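Local coordinates for protein putative oxidoreductase molybdopterin-binding subunit (Sulfolobus tokodaii, PDB 4ZOH) that probably serves as the molybdopterin-cytosine-dinucleotide-binding large subunit of an oxidoreductase of the xanthine dehydrogenase and aldehyde oxidase family, at residues F33-R38 with D93-V98; R45-K50 with E99-E104; E166-L171 with T246-S251; T56-N61 with I68-T73. All coordinates share one frame; numbering follows the deposited sequence.

Contact 1: F33-R38 with D93-V98; sequences FVAFVR and DLIESV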
loop_
_atom_site.group_PDB
_atom_site.type_symbol
_atom_site.label_atom_id
_atom_site.label_comp_id
_atom_site.label_asym_id
_atom_site.label_seq_id
_atom_site.Cartn_x
_atom_site.Cartn_y
_atom_site.Cartn_z
ATOM N N PHE A 33 12.937 -1.136 8.484
ATOM C CA PHE A 33 13.414 0.243 8.563
ATOM C C PHE A 33 14.920 0.297 8.437
ATOM O O PHE A 33 15.619 -0.525 9.035
ATOM C CB PHE A 33 12.934 0.946 9.834
ATOM C CG PHE A 33 13.089 2.422 9.751
ATOM C CD1 PHE A 33 14.284 3.050 10.200
ATOM C CD2 PHE A 33 12.076 3.216 9.100
ATOM C CE1 PHE A 33 14.439 4.432 10.066
ATOM C CE2 PHE A 33 12.247 4.597 8.954
ATOM C CZ PHE A 33 13.423 5.207 9.458
ATOM N N VAL A 34 15.394 1.264 7.651
ATOM C CA VAL A 34 16.819 1.436 7.283
ATOM C C VAL A 34 17.324 2.779 7.819
ATOM O O VAL A 34 16.699 3.816 7.585
ATOM C CB VAL A 34 16.965 1.332 5.738
ATOM C CG1 VAL A 34 18.393 1.544 5.218
ATOM C CG2 VAL A 34 16.448 -0.033 5.238
ATOM N N ALA A 35 18.454 2.772 8.519
ATOM C CA ALA A 35 19.106 4.024 8.910
ATOM C C ALA A 35 20.568 3.957 8.474
ATOM O O ALA A 35 21.140 2.849 8.387
ATOM C CB ALA A 35 18.953 4.247 10.423
ATOM N N PHE A 36 21.169 5.121 8.202
ATOM C CA PHE A 36 22.562 5.201 7.850
ATOM C C PHE A 36 23.435 5.701 8.994
ATOM O O PHE A 36 23.067 6.650 9.682
ATOM C CB PHE A 36 22.766 6.029 6.583
ATOM C CG PHE A 36 22.112 5.436 5.390
ATOM C CD1 PHE A 36 22.894 4.811 4.373
ATOM C CD2 PHE A 36 20.696 5.476 5.251
ATOM C CE1 PHE A 36 22.311 4.241 3.257
ATOM C CE2 PHE A 36 20.112 4.897 4.109
ATOM C CZ PHE A 36 20.903 4.272 3.124
ATOM N N VAL A 37 24.572 5.021 9.218
ATOM C CA VAL A 37 25.667 5.517 10.075
ATOM C C VAL A 37 26.410 6.521 9.217
ATOM O O VAL A 37 26.649 6.271 8.020
ATOM C CB VAL A 37 26.645 4.376 10.533
ATOM C CG1 VAL A 37 27.736 4.903 11.497
ATOM C CG2 VAL A 37 25.870 3.228 11.200
ATOM N N ARG A 38 26.721 7.675 9.800
ATOM C CA ARG A 38 27.399 8.786 9.035
ATOM C C ARG A 38 28.761 9.181 9.634
ATOM O O ARG A 38 28.978 8.984 10.859
ATOM C CB ARG A 38 26.486 10.024 9.021
ATOM C CG ARG A 38 25.263 9.789 8.122
ATOM C CD ARG A 38 24.191 10.863 8.395
ATOM N NE ARG A 38 22.931 10.498 7.778
ATOM C CZ ARG A 38 22.636 10.552 6.503
ATOM N NH1 ARG A 38 23.478 11.012 5.606
ATOM N NH2 ARG A 38 21.403 10.181 6.116
ATOM N N ASP A 93 18.629 2.278 17.803
ATOM C CA ASP A 93 19.368 1.487 18.800
ATOM C C ASP A 93 20.537 0.803 18.112
ATOM O O ASP A 93 21.662 0.946 18.556
ATOM C CB ASP A 93 18.491 0.416 19.466
ATOM C CG ASP A 93 17.404 0.984 20.223
ATOM O OD1 ASP A 93 17.536 2.156 20.625
ATOM O OD2 ASP A 93 16.389 0.257 20.443
ATOM N N LEU A 94 20.267 0.094 17.002
ATOM C CA LEU A 94 21.305 -0.629 16.292
ATOM C C LEU A 94 22.429 0.247 15.776
ATOM O O LEU A 94 23.567 -0.212 15.693
ATOM C CB LEU A 94 20.689 -1.451 15.168
ATOM C CG LEU A 94 21.559 -2.449 14.402
ATOM C CD1 LEU A 94 22.204 -3.492 15.309
ATOM C CD2 LEU A 94 20.643 -3.123 13.412
ATOM N N ILE A 95 22.125 1.509 15.414
ATOM C CA ILE A 95 23.160 2.463 14.982
ATOM C C ILE A 95 24.302 2.515 16.054
ATOM O O ILE A 95 25.474 2.498 15.721
ATOM C CB ILE A 95 22.596 3.903 14.751
ATOM C CG1 ILE A 95 21.762 4.017 13.466
ATOM C CG2 ILE A 95 23.742 4.940 14.708
ATOM C CD1 ILE A 95 22.563 4.097 12.189
ATOM N N GLU A 96 23.936 2.558 17.320
ATOM C CA GLU A 96 24.880 2.683 18.435
ATOM C C GLU A 96 25.810 1.479 18.611
ATOM O O GLU A 96 26.804 1.583 19.323
ATOM C CB GLU A 96 24.110 2.824 19.725
ATOM C CG GLU A 96 23.295 4.099 19.801
ATOM C CD GLU A 96 22.429 4.157 21.038
ATOM O OE1 GLU A 96 22.107 3.099 21.608
ATOM O OE2 GLU A 96 22.063 5.268 21.433
ATOM N N SER A 97 25.487 0.350 17.976
ATOM C CA SER A 97 26.341 -0.838 18.014
ATOM C C SER A 97 27.317 -0.887 16.898
ATOM O O SER A 97 28.183 -1.756 16.931
ATOM C CB SER A 97 25.518 -2.127 17.928
ATOM O OG SER A 97 24.691 -2.173 19.054
ATOM N N VAL A 98 27.189 -0.030 15.880
ATOM C CA VAL A 98 28.075 -0.188 14.741
ATOM C C VAL A 98 29.493 0.176 15.202
ATOM O O VAL A 98 29.642 1.000 16.085
ATOM C CB VAL A 98 27.631 0.616 13.533
ATOM C CG1 VAL A 98 28.535 0.353 12.325
ATOM C CG2 VAL A 98 26.168 0.294 13.181
#
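Ala-35 is the first residue of the strand segment 33-38 to meet Ile-95, near the C-terminal part of helix 88-95: its CB lies 4.0 Å from CD1 of Ile-95, with CG1 of the same isoleucine just behind. The strand then alternates. Phe-36 points away, to the other face of the sheet, where its ring meets that of Trp-241 edge-to-face, yet its carbonyl stays on the path of the isoleucine, and CD1 of Ile-95 sits 3.6 Å from Phe-36 O. Val-37 returns to the helix side and carries most of the strand's share. With CG1 anti to the backbone N (chi1 -177°), it leaves CG2 as the branch that does the touching. That one methyl lies 3.6 Å from Ile-95 CD1 and also 3.6 Å from CG2 of Val-98. The side chains of Val-37 and Ile-95 run alongside each other pointing opposite ways, as do the two valines. Val-98 is brought round by a type I turn from Ile-95 to Val-98, closed by a bond from Val-98 N to Ile-95 O, so both partners of the valine methyl come from the two ends of one turn. Strand 79-85 flanks the site, with Val-83 beside Val-98. Everything that crosses is aliphatic apart from one carbonyl oxygen, which implies that shape and burial of methyl groups, rather than directed polar bonds, hold helix 88-95 against the sheet here.

Contact 2: R45-K50 with E99-E104; sequences RIKVKK and EVEYEE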
loop_
_atom_site.group_PDB
_atom_site.type_symbol
_atom_site.label_atom_id
_atom_site.label_comp_id
_atom_site.label_asym_id
_atom_site.label_seq_id
_atom_site.Cartn_x
_atom_site.Cartn_y
_atom_site.Cartn_z
ATOM N N ARG A 45 40.147 7.738 6.901
ATOM C CA ARG A 45 40.046 6.344 6.453
ATOM C C ARG A 45 39.162 5.620 7.404
ATOM O O ARG A 45 39.136 5.936 8.595
ATOM C CB ARG A 45 41.414 5.660 6.247
ATOM C CG ARG A 45 41.893 6.076 4.879
ATOM C CD ARG A 45 43.068 5.261 4.402
ATOM N NE ARG A 45 43.639 5.898 3.222
ATOM C CZ ARG A 45 44.588 6.839 3.243
ATOM N NH1 ARG A 45 45.121 7.305 4.401
ATOM N NH2 ARG A 45 44.997 7.324 2.066
ATOM N N ILE A 46 38.382 4.693 6.852
ATOM C CA ILE A 46 37.399 3.961 7.659
ATOM C C ILE A 46 37.446 2.431 7.510
ATOM O O ILE A 46 37.657 1.923 6.406
ATOM C CB ILE A 46 35.934 4.449 7.352
ATOM C CG1 ILE A 46 35.703 4.581 5.842
ATOM C CG2 ILE A 46 35.606 5.749 8.133
ATOM C CD1 ILE A 46 34.262 4.266 5.416
ATOM N N LYS A 47 37.169 1.747 8.610
ATOM C CA LYS A 47 36.871 0.290 8.622
ATOM C C LYS A 47 35.651 0.126 9.446
ATOM O O LYS A 47 35.561 0.659 10.566
ATOM C CB LYS A 47 37.976 -0.573 9.273
ATOM C CG LYS A 47 39.008 -1.097 8.298
ATOM C CD LYS A 47 39.821 -2.255 8.890
ATOM C CE LYS A 47 39.321 -3.614 8.367
ATOM N NZ LYS A 47 39.781 -4.788 9.175
ATOM N N VAL A 48 34.705 -0.580 8.866
ATOM C CA VAL A 48 33.455 -0.817 9.522
ATOM C C VAL A 48 33.284 -2.306 9.602
ATOM O O VAL A 48 33.388 -2.979 8.591
ATOM C CB VAL A 48 32.240 -0.260 8.731
ATOM C CG1 VAL A 48 31.063 -0.243 9.652
ATOM C CG2 VAL A 48 32.490 1.122 8.171
ATOM N N LYS A 49 33.022 -2.808 10.802
ATOM C CA LYS A 49 32.767 -4.220 10.979
ATOM C C LYS A 49 31.345 -4.573 10.469
ATOM O O LYS A 49 30.319 -4.122 11.069
ATOM C CB LYS A 49 32.882 -4.591 12.448
ATOM C CG LYS A 49 32.957 -6.089 12.587
ATOM C CD LYS A 49 33.205 -6.489 14.018
ATOM C CE LYS A 49 33.383 -7.992 14.093
ATOM N NZ LYS A 49 32.667 -8.462 15.293
ATOM N N LYS A 50 31.305 -5.337 9.362
ATOM C CA LYS A 50 30.060 -5.923 8.817
ATOM C C LYS A 50 29.602 -6.961 9.834
ATOM O O LYS A 50 30.427 -7.723 10.357
ATOM C CB LYS A 50 30.279 -6.479 7.402
ATOM C CG LYS A 50 29.104 -7.171 6.718
ATOM C CD LYS A 50 29.435 -7.304 5.231
ATOM C CE LYS A 50 28.547 -8.292 4.479
ATOM N NZ LYS A 50 27.170 -7.779 4.264
ATOM N N GLU A 99 30.488 -0.500 14.632
ATOM C CA GLU A 99 31.879 -0.442 15.040
ATOM C C GLU A 99 32.700 0.119 13.904
ATOM O O GLU A 99 32.914 -0.523 12.870
ATOM C CB GLU A 99 32.405 -1.850 15.411
ATOM C CG GLU A 99 32.235 -2.239 16.888
ATOM C CD GLU A 99 32.532 -3.736 17.130
ATOM O OE1 GLU A 99 33.597 -4.241 16.656
ATOM O OE2 GLU A 99 31.685 -4.421 17.760
ATOM N N VAL A 100 33.144 1.358 14.079
ATOM C CA VAL A 100 33.823 2.067 12.979
ATOM C C VAL A 100 35.217 2.376 13.436
ATOM O O VAL A 100 35.422 2.849 14.552
ATOM C CB VAL A 100 33.122 3.403 12.571
ATOM C CG1 VAL A 100 33.872 4.016 11.405
ATOM C CG2 VAL A 100 31.630 3.150 12.231
ATOM N N GLU A 101 36.159 2.114 12.570
ATOM C CA GLU A 101 37.499 2.482 12.908
ATOM C C GLU A 101 37.913 3.616 11.954
ATOM O O GLU A 101 37.934 3.462 10.698
ATOM C CB GLU A 101 38.433 1.244 12.922
ATOM C CG GLU A 101 39.905 1.540 12.554
ATOM C CD GLU A 101 40.726 0.317 12.070
ATOM O OE1 GLU A 101 41.390 0.415 10.992
ATOM O OE2 GLU A 101 40.699 -0.742 12.755
ATOM N N TYR A 102 38.236 4.757 12.566
ATOM C CA TYR A 102 38.660 5.963 11.842
ATOM C C TYR A 102 40.178 6.241 11.899
ATOM O O TYR A 102 40.772 6.173 12.941
ATOM C CB TYR A 102 37.962 7.182 12.452
ATOM C CG TYR A 102 36.426 7.309 12.332
ATOM C CD1 TYR A 102 35.838 7.826 11.173
ATOM C CD2 TYR A 102 35.596 7.046 13.429
ATOM C CE1 TYR A 102 34.435 8.047 11.114
ATOM C CE2 TYR A 102 34.218 7.235 13.373
ATOM C CZ TYR A 102 33.653 7.750 12.195
ATOM O OH TYR A 102 32.306 7.987 12.135
ATOM N N GLU A 103 40.758 6.583 10.770
ATOM C CA GLU A 103 42.073 7.231 10.716
ATOM C C GLU A 103 41.925 8.660 10.195
ATOM O O GLU A 103 41.744 8.854 8.996
ATOM C CB GLU A 103 43.019 6.429 9.811
ATOM C CG GLU A 103 43.346 5.080 10.430
ATOM C CD GLU A 103 43.939 4.081 9.440
ATOM O OE1 GLU A 103 44.419 4.446 8.306
ATOM O OE2 GLU A 103 43.950 2.913 9.874
ATOM N N GLU A 104 41.966 9.632 11.105
ATOM C CA GLU A 104 41.717 11.022 10.767
ATOM C C GLU A 104 42.779 11.485 9.829
ATOM O O GLU A 104 43.939 11.286 10.116
ATOM C CB GLU A 104 41.740 11.878 11.993
ATOM C CG GLU A 104 40.437 11.942 12.731
ATOM C CD GLU A 104 40.697 12.553 14.073
ATOM O OE1 GLU A 104 40.365 13.753 14.289
ATOM O OE2 GLU A 104 41.300 11.834 14.895
HETATM O O HOH W 1 45.318 6.419 6.989
HETATM O O HOH W 2 29.812 -2.945 13.309
#
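Lys-47 and Glu-101 form the central hydrogen-bonded pair of two antiparallel strands: Glu-101 N reaches Lys-47 O at a modelled 2.5 Å, doubtfully short, and Lys-47 N returns a bond to Glu-101 O at 2.8 Å. Arg-45 and Glu-103 repeat the pattern, with Glu-103 N 2.8 Å from Arg-45 O, and Lys-49 N donates to Glu-99 O further along. A water there joins Lys-49 O to Glu-99 N; another, lying in the guanidinium plane of Arg-45, links NH1 to Glu-103 OE1. On the face that carries Arg-45, Lys-47, Glu-101 and Glu-103, Lys-47 and Glu-101 run side by side, the lysine CD 3.7 Å from Glu-101 OE1, though their charged ends stay apart. The face of Ile-46, Val-48, Val-100 and Tyr-102 is mainly apolar. Ile-46 holds CG1 between its backbone N and carbonyl carbon (chi1 45°), which leaves CG2 to approach the Tyr-102 ring obliquely, 3.7 Å from CD1, while Val-100 CG1 lies over the centre of one ring face. Tyr-102 OH bonds to Lys-40 N. Strand 44-48 is the middle of a three-stranded antiparallel sheet, between 72-73 and 100-104, and this face rests on Ile-80 and Ala-81 of strand 79-85.

Contact 3: E166-L171 with T246-S251; sequences ETRGAL and TEEFIS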
loop_
_atom_site.group_PDB
_atom_site.type_symbol
_atom_site.label_atom_id
_atom_site.label_comp_id
_atom_site.label_asym_id
_atom_site.label_seq_id
_atom_site.Cartn_x
_atom_site.Cartn_y
_atom_site.Cartn_z
ATOM N N GLU A 166 9.152 18.430 4.670
ATOM C CA GLU A 166 9.365 16.973 4.578
ATOM C C GLU A 166 10.802 16.705 4.072
ATOM O O GLU A 166 11.210 17.164 2.959
ATOM C CB GLU A 166 8.369 16.252 3.609
ATOM C CG GLU A 166 8.482 14.712 3.665
ATOM C CD GLU A 166 8.172 14.010 2.352
ATOM O OE1 GLU A 166 7.968 12.768 2.356
ATOM O OE2 GLU A 166 8.116 14.653 1.265
ATOM N N THR A 167 11.539 15.928 4.851
ATOM C CA THR A 167 12.867 15.385 4.417
ATOM C C THR A 167 12.760 14.443 3.251
ATOM O O THR A 167 11.669 14.146 2.791
ATOM C CB THR A 167 13.581 14.627 5.515
ATOM O OG1 THR A 167 12.830 13.461 5.843
ATOM C CG2 THR A 167 13.732 15.493 6.810
ATOM N N ARG A 168 13.924 14.080 2.698
ATOM C CA ARG A 168 14.031 12.950 1.767
ATOM C C ARG A 168 13.376 11.763 2.430
ATOM O O ARG A 168 13.135 11.761 3.654
ATOM C CB ARG A 168 15.548 12.628 1.510
ATOM C CG ARG A 168 16.251 13.768 0.757
ATOM C CD ARG A 168 17.785 13.674 0.892
ATOM N NE ARG A 168 18.172 13.572 2.290
ATOM C CZ ARG A 168 19.322 13.073 2.744
ATOM N NH1 ARG A 168 19.494 13.018 4.059
ATOM N NH2 ARG A 168 20.290 12.689 1.882
ATOM N N GLY A 169 13.155 10.712 1.649
ATOM C CA GLY A 169 12.657 9.448 2.252
ATOM C C GLY A 169 12.328 8.551 1.102
ATOM O O GLY A 169 12.048 9.032 -0.039
ATOM N N ALA A 170 12.306 7.255 1.368
ATOM C CA ALA A 170 12.119 6.317 0.270
ATOM C C ALA A 170 11.718 4.957 0.796
ATOM O O ALA A 170 11.911 4.646 2.007
ATOM C CB ALA A 170 13.386 6.192 -0.572
ATOM N N LEU A 171 11.085 4.215 -0.116
ATOM C CA LEU A 171 10.556 2.902 0.181
ATOM C C LEU A 171 10.813 2.012 -1.028
ATOM O O LEU A 171 10.341 2.329 -2.116
ATOM C CB LEU A 171 9.029 2.942 0.472
ATOM C CG LEU A 171 8.317 1.606 0.696
ATOM C CD1 LEU A 171 8.861 0.792 1.904
ATOM C CD2 LEU A 171 6.781 1.843 0.819
ATOM N N THR A 246 17.995 16.220 11.906
ATOM C CA THR A 246 19.483 16.395 12.115
ATOM C C THR A 246 20.278 15.812 10.941
ATOM O O THR A 246 21.096 16.511 10.301
ATOM C CB THR A 246 19.960 15.888 13.476
ATOM O OG1 THR A 246 19.213 16.568 14.488
ATOM C CG2 THR A 246 21.472 16.126 13.712
ATOM N N GLU A 247 19.967 14.576 10.576
ATOM C CA GLU A 247 20.581 13.985 9.396
ATOM C C GLU A 247 20.395 14.831 8.157
ATOM O O GLU A 247 21.350 15.031 7.356
ATOM C CB GLU A 247 19.975 12.576 9.139
ATOM C CG GLU A 247 20.484 11.539 10.156
ATOM C CD GLU A 247 19.987 10.164 9.764
ATOM O OE1 GLU A 247 20.591 9.498 8.886
ATOM O OE2 GLU A 247 18.964 9.791 10.325
ATOM N N GLU A 248 19.146 15.296 7.946
ATOM C CA GLU A 248 18.846 16.012 6.729
ATOM C C GLU A 248 19.767 17.261 6.711
ATOM O O GLU A 248 20.433 17.501 5.748
ATOM C CB GLU A 248 17.333 16.431 6.693
ATOM C CG GLU A 248 16.919 16.891 5.311
ATOM C CD GLU A 248 16.717 15.774 4.293
ATOM O OE1 GLU A 248 16.092 16.098 3.253
ATOM O OE2 GLU A 248 17.163 14.560 4.503
ATOM N N PHE A 249 19.829 18.007 7.815
ATOM C CA PHE A 249 20.614 19.251 7.836
ATOM C C PHE A 249 22.064 19.015 7.490
ATOM O O PHE A 249 22.621 19.766 6.743
ATOM C CB PHE A 249 20.536 19.943 9.221
ATOM C CG PHE A 249 19.375 20.880 9.334
ATOM C CD1 PHE A 249 19.321 22.012 8.509
ATOM C CD2 PHE A 249 18.335 20.635 10.247
ATOM C CE1 PHE A 249 18.257 22.897 8.562
ATOM C CE2 PHE A 249 17.280 21.529 10.331
ATOM C CZ PHE A 249 17.228 22.658 9.498
ATOM N N ILE A 250 22.617 17.909 8.005
ATOM C CA ILE A 250 24.015 17.577 7.866
ATOM C C ILE A 250 24.378 17.004 6.481
ATOM O O ILE A 250 25.523 17.123 6.004
ATOM C CB ILE A 250 24.283 16.697 9.084
ATOM C CG1 ILE A 250 24.734 17.575 10.229
ATOM C CG2 ILE A 250 25.048 15.439 8.823
ATOM C CD1 ILE A 250 24.558 16.877 11.544
ATOM N N SER A 251 23.399 16.427 5.805
ATOM C CA SER A 251 23.698 15.704 4.565
ATOM C C SER A 251 23.035 16.201 3.307
ATOM O O SER A 251 23.302 15.692 2.212
ATOM C CB SER A 251 23.369 14.205 4.775
ATOM O OG SER A 251 22.024 14.006 5.181
#
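Glu-248 OE2 takes two bonds from one guanidinium: Arg-168 NE stands 2.6 Å from it and Arg-168 NH1 2.8 Å from the same oxygen. Both nitrogens come from one face of the carboxylate, well above its plane, whereas the oxygen lies near the guanidinium plane, at its edge; the two flat groups are turned 56° against each other. The second oxygen is used too. Arg-168 N donates to Glu-248 OE1 at 3.0 Å, nearly straight at 164°, so one carboxylate holds both the backbone and the side chain of the arginine. A bend at chi3 (-52°) brings the guanidinium back alongside the carboxylate. NH1 also makes a weak bond to Ser-251 OG, about one helical turn further on, whose hydroxyl donates to Glu-247 O. Thr-167 supplies the packing: its CG2 lies 3.7 Å from Glu-248 CB and its CB near the carboxylate carbon, while OG1 donates to Arg-168 O. NH2 of the arginine has a second acid, Glu-224, in a salt bridge. Helix 245-251 is thereby tied to the loop leading into strand 170-174, within the molybdopterin-binding region and about 11 Å from the pterin cofactor, measured from the Glu-248 side chain. With every touching residue buried, the charges of Arg-168, Glu-248 and Glu-224, with Arg-38 nearby, probably balance one another.

Contact 4: T56-N61 with I68-T73; sequences TGEDIN and IATKET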
loop_
_atom_site.group_PDB
_atom_site.type_symbol
_atom_site.label_atom_id
_atom_site.label_comp_id
_atom_site.label_asym_id
_atom_site.label_seq_id
_atom_site.Cartn_x
_atom_site.Cartn_y
_atom_site.Cartn_z
ATOM N N THR A 56 27.779 -2.343 4.731
ATOM C CA THR A 56 28.795 -1.300 4.615
ATOM C C THR A 56 28.826 -0.882 3.178
ATOM O O THR A 56 28.118 -1.461 2.350
ATOM C CB THR A 56 30.220 -1.819 5.014
ATOM O OG1 THR A 56 30.629 -2.721 4.010
ATOM C CG2 THR A 56 30.193 -2.522 6.353
ATOM N N GLY A 57 29.706 0.056 2.859
ATOM C CA GLY A 57 29.807 0.501 1.499
ATOM C C GLY A 57 30.177 -0.601 0.554
ATOM O O GLY A 57 29.899 -0.491 -0.645
ATOM N N GLU A 58 30.861 -1.631 1.054
ATOM C CA GLU A 58 31.292 -2.769 0.177
ATOM C C GLU A 58 30.111 -3.527 -0.362
ATOM O O GLU A 58 30.185 -4.071 -1.435
ATOM C CB GLU A 58 32.231 -3.773 0.927
ATOM C CG GLU A 58 33.538 -3.129 1.442
ATOM C CD GLU A 58 34.529 -2.663 0.346
ATOM O OE1 GLU A 58 34.325 -2.864 -0.894
ATOM O OE2 GLU A 58 35.575 -2.068 0.742
ATOM N N ASP A 59 29.020 -3.532 0.395
ATOM C CA ASP A 59 27.769 -4.121 -0.059
ATOM C C ASP A 59 27.079 -3.323 -1.141
ATOM O O ASP A 59 26.206 -3.847 -1.816
ATOM C CB ASP A 59 26.817 -4.306 1.114
ATOM C CG ASP A 59 27.360 -5.252 2.149
ATOM O OD1 ASP A 59 27.805 -6.342 1.779
ATOM O OD2 ASP A 59 27.314 -4.956 3.349
ATOM N N ILE A 60 27.462 -2.058 -1.303
ATOM C CA ILE A 60 26.804 -1.162 -2.223
ATOM C C ILE A 60 27.615 -0.805 -3.475
ATOM O O ILE A 60 27.111 -0.822 -4.614
ATOM C CB ILE A 60 26.349 0.131 -1.482
ATOM C CG1 ILE A 60 25.578 -0.212 -0.166
ATOM C CG2 ILE A 60 25.477 0.994 -2.402
ATOM C CD1 ILE A 60 24.283 -0.995 -0.369
ATOM N N ASN A 61 28.858 -0.389 -3.282
ATOM C CA ASN A 61 29.642 0.077 -4.402
ATOM C C ASN A 61 31.144 -0.371 -4.143
ATOM O O ASN A 61 32.034 0.485 -3.992
ATOM C CB ASN A 61 29.424 1.608 -4.618
ATOM C CG ASN A 61 29.457 2.392 -3.314
ATOM O OD1 ASN A 61 28.409 2.900 -2.837
ATOM N ND2 ASN A 61 30.649 2.493 -2.704
ATOM N N ILE A 68 28.302 5.347 -1.365
ATOM C CA ILE A 68 28.608 5.105 0.068
ATOM C C ILE A 68 30.154 4.997 0.243
ATOM O O ILE A 68 30.804 4.390 -0.603
ATOM C CB ILE A 68 27.914 3.860 0.609
ATOM C CG1 ILE A 68 26.383 3.881 0.317
ATOM C CG2 ILE A 68 28.183 3.693 2.142
ATOM C CD1 ILE A 68 25.548 5.013 1.059
ATOM N N ALA A 69 30.738 5.596 1.295
ATOM C CA ALA A 69 32.175 5.516 1.464
ATOM C C ALA A 69 32.463 4.113 1.937
ATOM O O ALA A 69 31.705 3.571 2.799
ATOM C CB ALA A 69 32.676 6.506 2.461
ATOM N N THR A 70 33.536 3.535 1.361
ATOM C CA THR A 70 34.072 2.165 1.729
ATOM C C THR A 70 35.406 2.199 2.469
ATOM O O THR A 70 35.481 1.699 3.574
ATOM C CB THR A 70 34.237 1.275 0.503
ATOM O OG1 THR A 70 35.009 1.986 -0.454
ATOM C CG2 THR A 70 32.910 0.960 -0.126
ATOM N N LYS A 71 36.434 2.838 1.887
ATOM C CA LYS A 71 37.764 3.084 2.563
ATOM C C LYS A 71 37.987 4.486 3.095
ATOM O O LYS A 71 38.772 4.687 4.061
ATOM C CB LYS A 71 38.936 2.879 1.614
ATOM C CG LYS A 71 38.665 2.123 0.349
ATOM C CD LYS A 71 38.982 0.664 0.537
ATOM C CE LYS A 71 39.272 0.059 -0.829
ATOM N NZ LYS A 71 38.991 -1.393 -0.710
ATOM N N GLU A 72 37.342 5.472 2.452
ATOM C CA GLU A 72 37.658 6.856 2.751
ATOM C C GLU A 72 36.404 7.756 2.712
ATOM O O GLU A 72 35.760 7.901 1.646
ATOM C CB GLU A 72 38.727 7.357 1.774
ATOM C CG GLU A 72 39.427 8.684 2.180
ATOM C CD GLU A 72 40.417 9.141 1.094
ATOM O OE1 GLU A 72 40.960 8.266 0.370
ATOM O OE2 GLU A 72 40.630 10.374 0.919
ATOM N N THR A 73 36.102 8.343 3.870
ATOM C CA THR A 73 35.025 9.300 3.996
ATOM C C THR A 73 35.528 10.745 3.867
ATOM O O THR A 73 36.527 11.093 4.518
ATOM C CB THR A 73 34.238 9.119 5.300
ATOM O OG1 THR A 73 33.170 10.089 5.317
ATOM C CG2 THR A 73 35.099 9.285 6.520
HETATM O O HOH W 3 31.412 1.479 4.489
HETATM O O HOH W 4 35.827 -0.723 -1.557
#
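Asn-61 carries CG between its backbone N and carbonyl carbon (chi1 44°), and chi2 of -109° turns the amide so that both its ends meet the backbone of Ile-68. OD1 accepts from Ile-68 N at 2.9 Å, the donor tilted from the carbonyl plane, and ND2 donates to Ile-68 O at 2.8 Å, in that carbonyl's plane and on a lone pair. The amide thus pairs with both the N-H and the C=O of Ile-68, much as a backbone partner would, and its rotation is fixed by two bonds to a single residue. The side chain of Ile-68 lies over the turn: CG2 touches Gly-57 CA at 3.6 Å, and CG1 meets Ile-60 CG2 more loosely at 4.1 Å.

The turn itself opens with an ST turn, Thr-56 OG1 accepting from Glu-58 N, while Thr-56 N is bound by Asp-59 OD2; Gly-57 O then receives both Ile-60 N and Asn-61 N. It belongs to the region of the a/b hammerhead domain that links strand 54-56 to strand 72-73, and helix 223-235 packs on Ile-60 and Ile-68.

Thr-70 sets its methyl against the glycine, CG2 3.2 Å from Gly-57 C, a tight fit against a residue that has no side chain. The Thr-70 hydroxyl OG1 is hydrogen-bonded to Lys-64 O. A water accepts from Gly-57 N and donates to Ala-69 O, bridging the two backbones. Toward the more exposed side Glu-58 crosses Thr-70 at about a right angle, its OE2 3.6 Å from Thr-70 CB, and forms a long salt bridge with Lys-71, NZ being 3.8 Å from Glu-58 OE2.

How the contacts relate
Contacts 1, 2 and 4 lie in the a/b hammerhead range, contact 3 in the first molybdopterin-binding range. Along the chain contact 4 is nested inside the loops closed by contacts 1 and 2, which cross each other; contact 3 follows all of them. Contacts 2 and 4 have centres about 11 Å apart and share the three-stranded sheet, joined by the Lys-50 to Asp-59 salt bridge. Contact 1, about 14 Å from contact 2 between centres, reaches the same seven-stranded sheet as contact 3, and a salt bridge from Arg-38 to Glu-247 spans the two. Strand 32-38 therefore couples the hammerhead region to the cofactor-binding part.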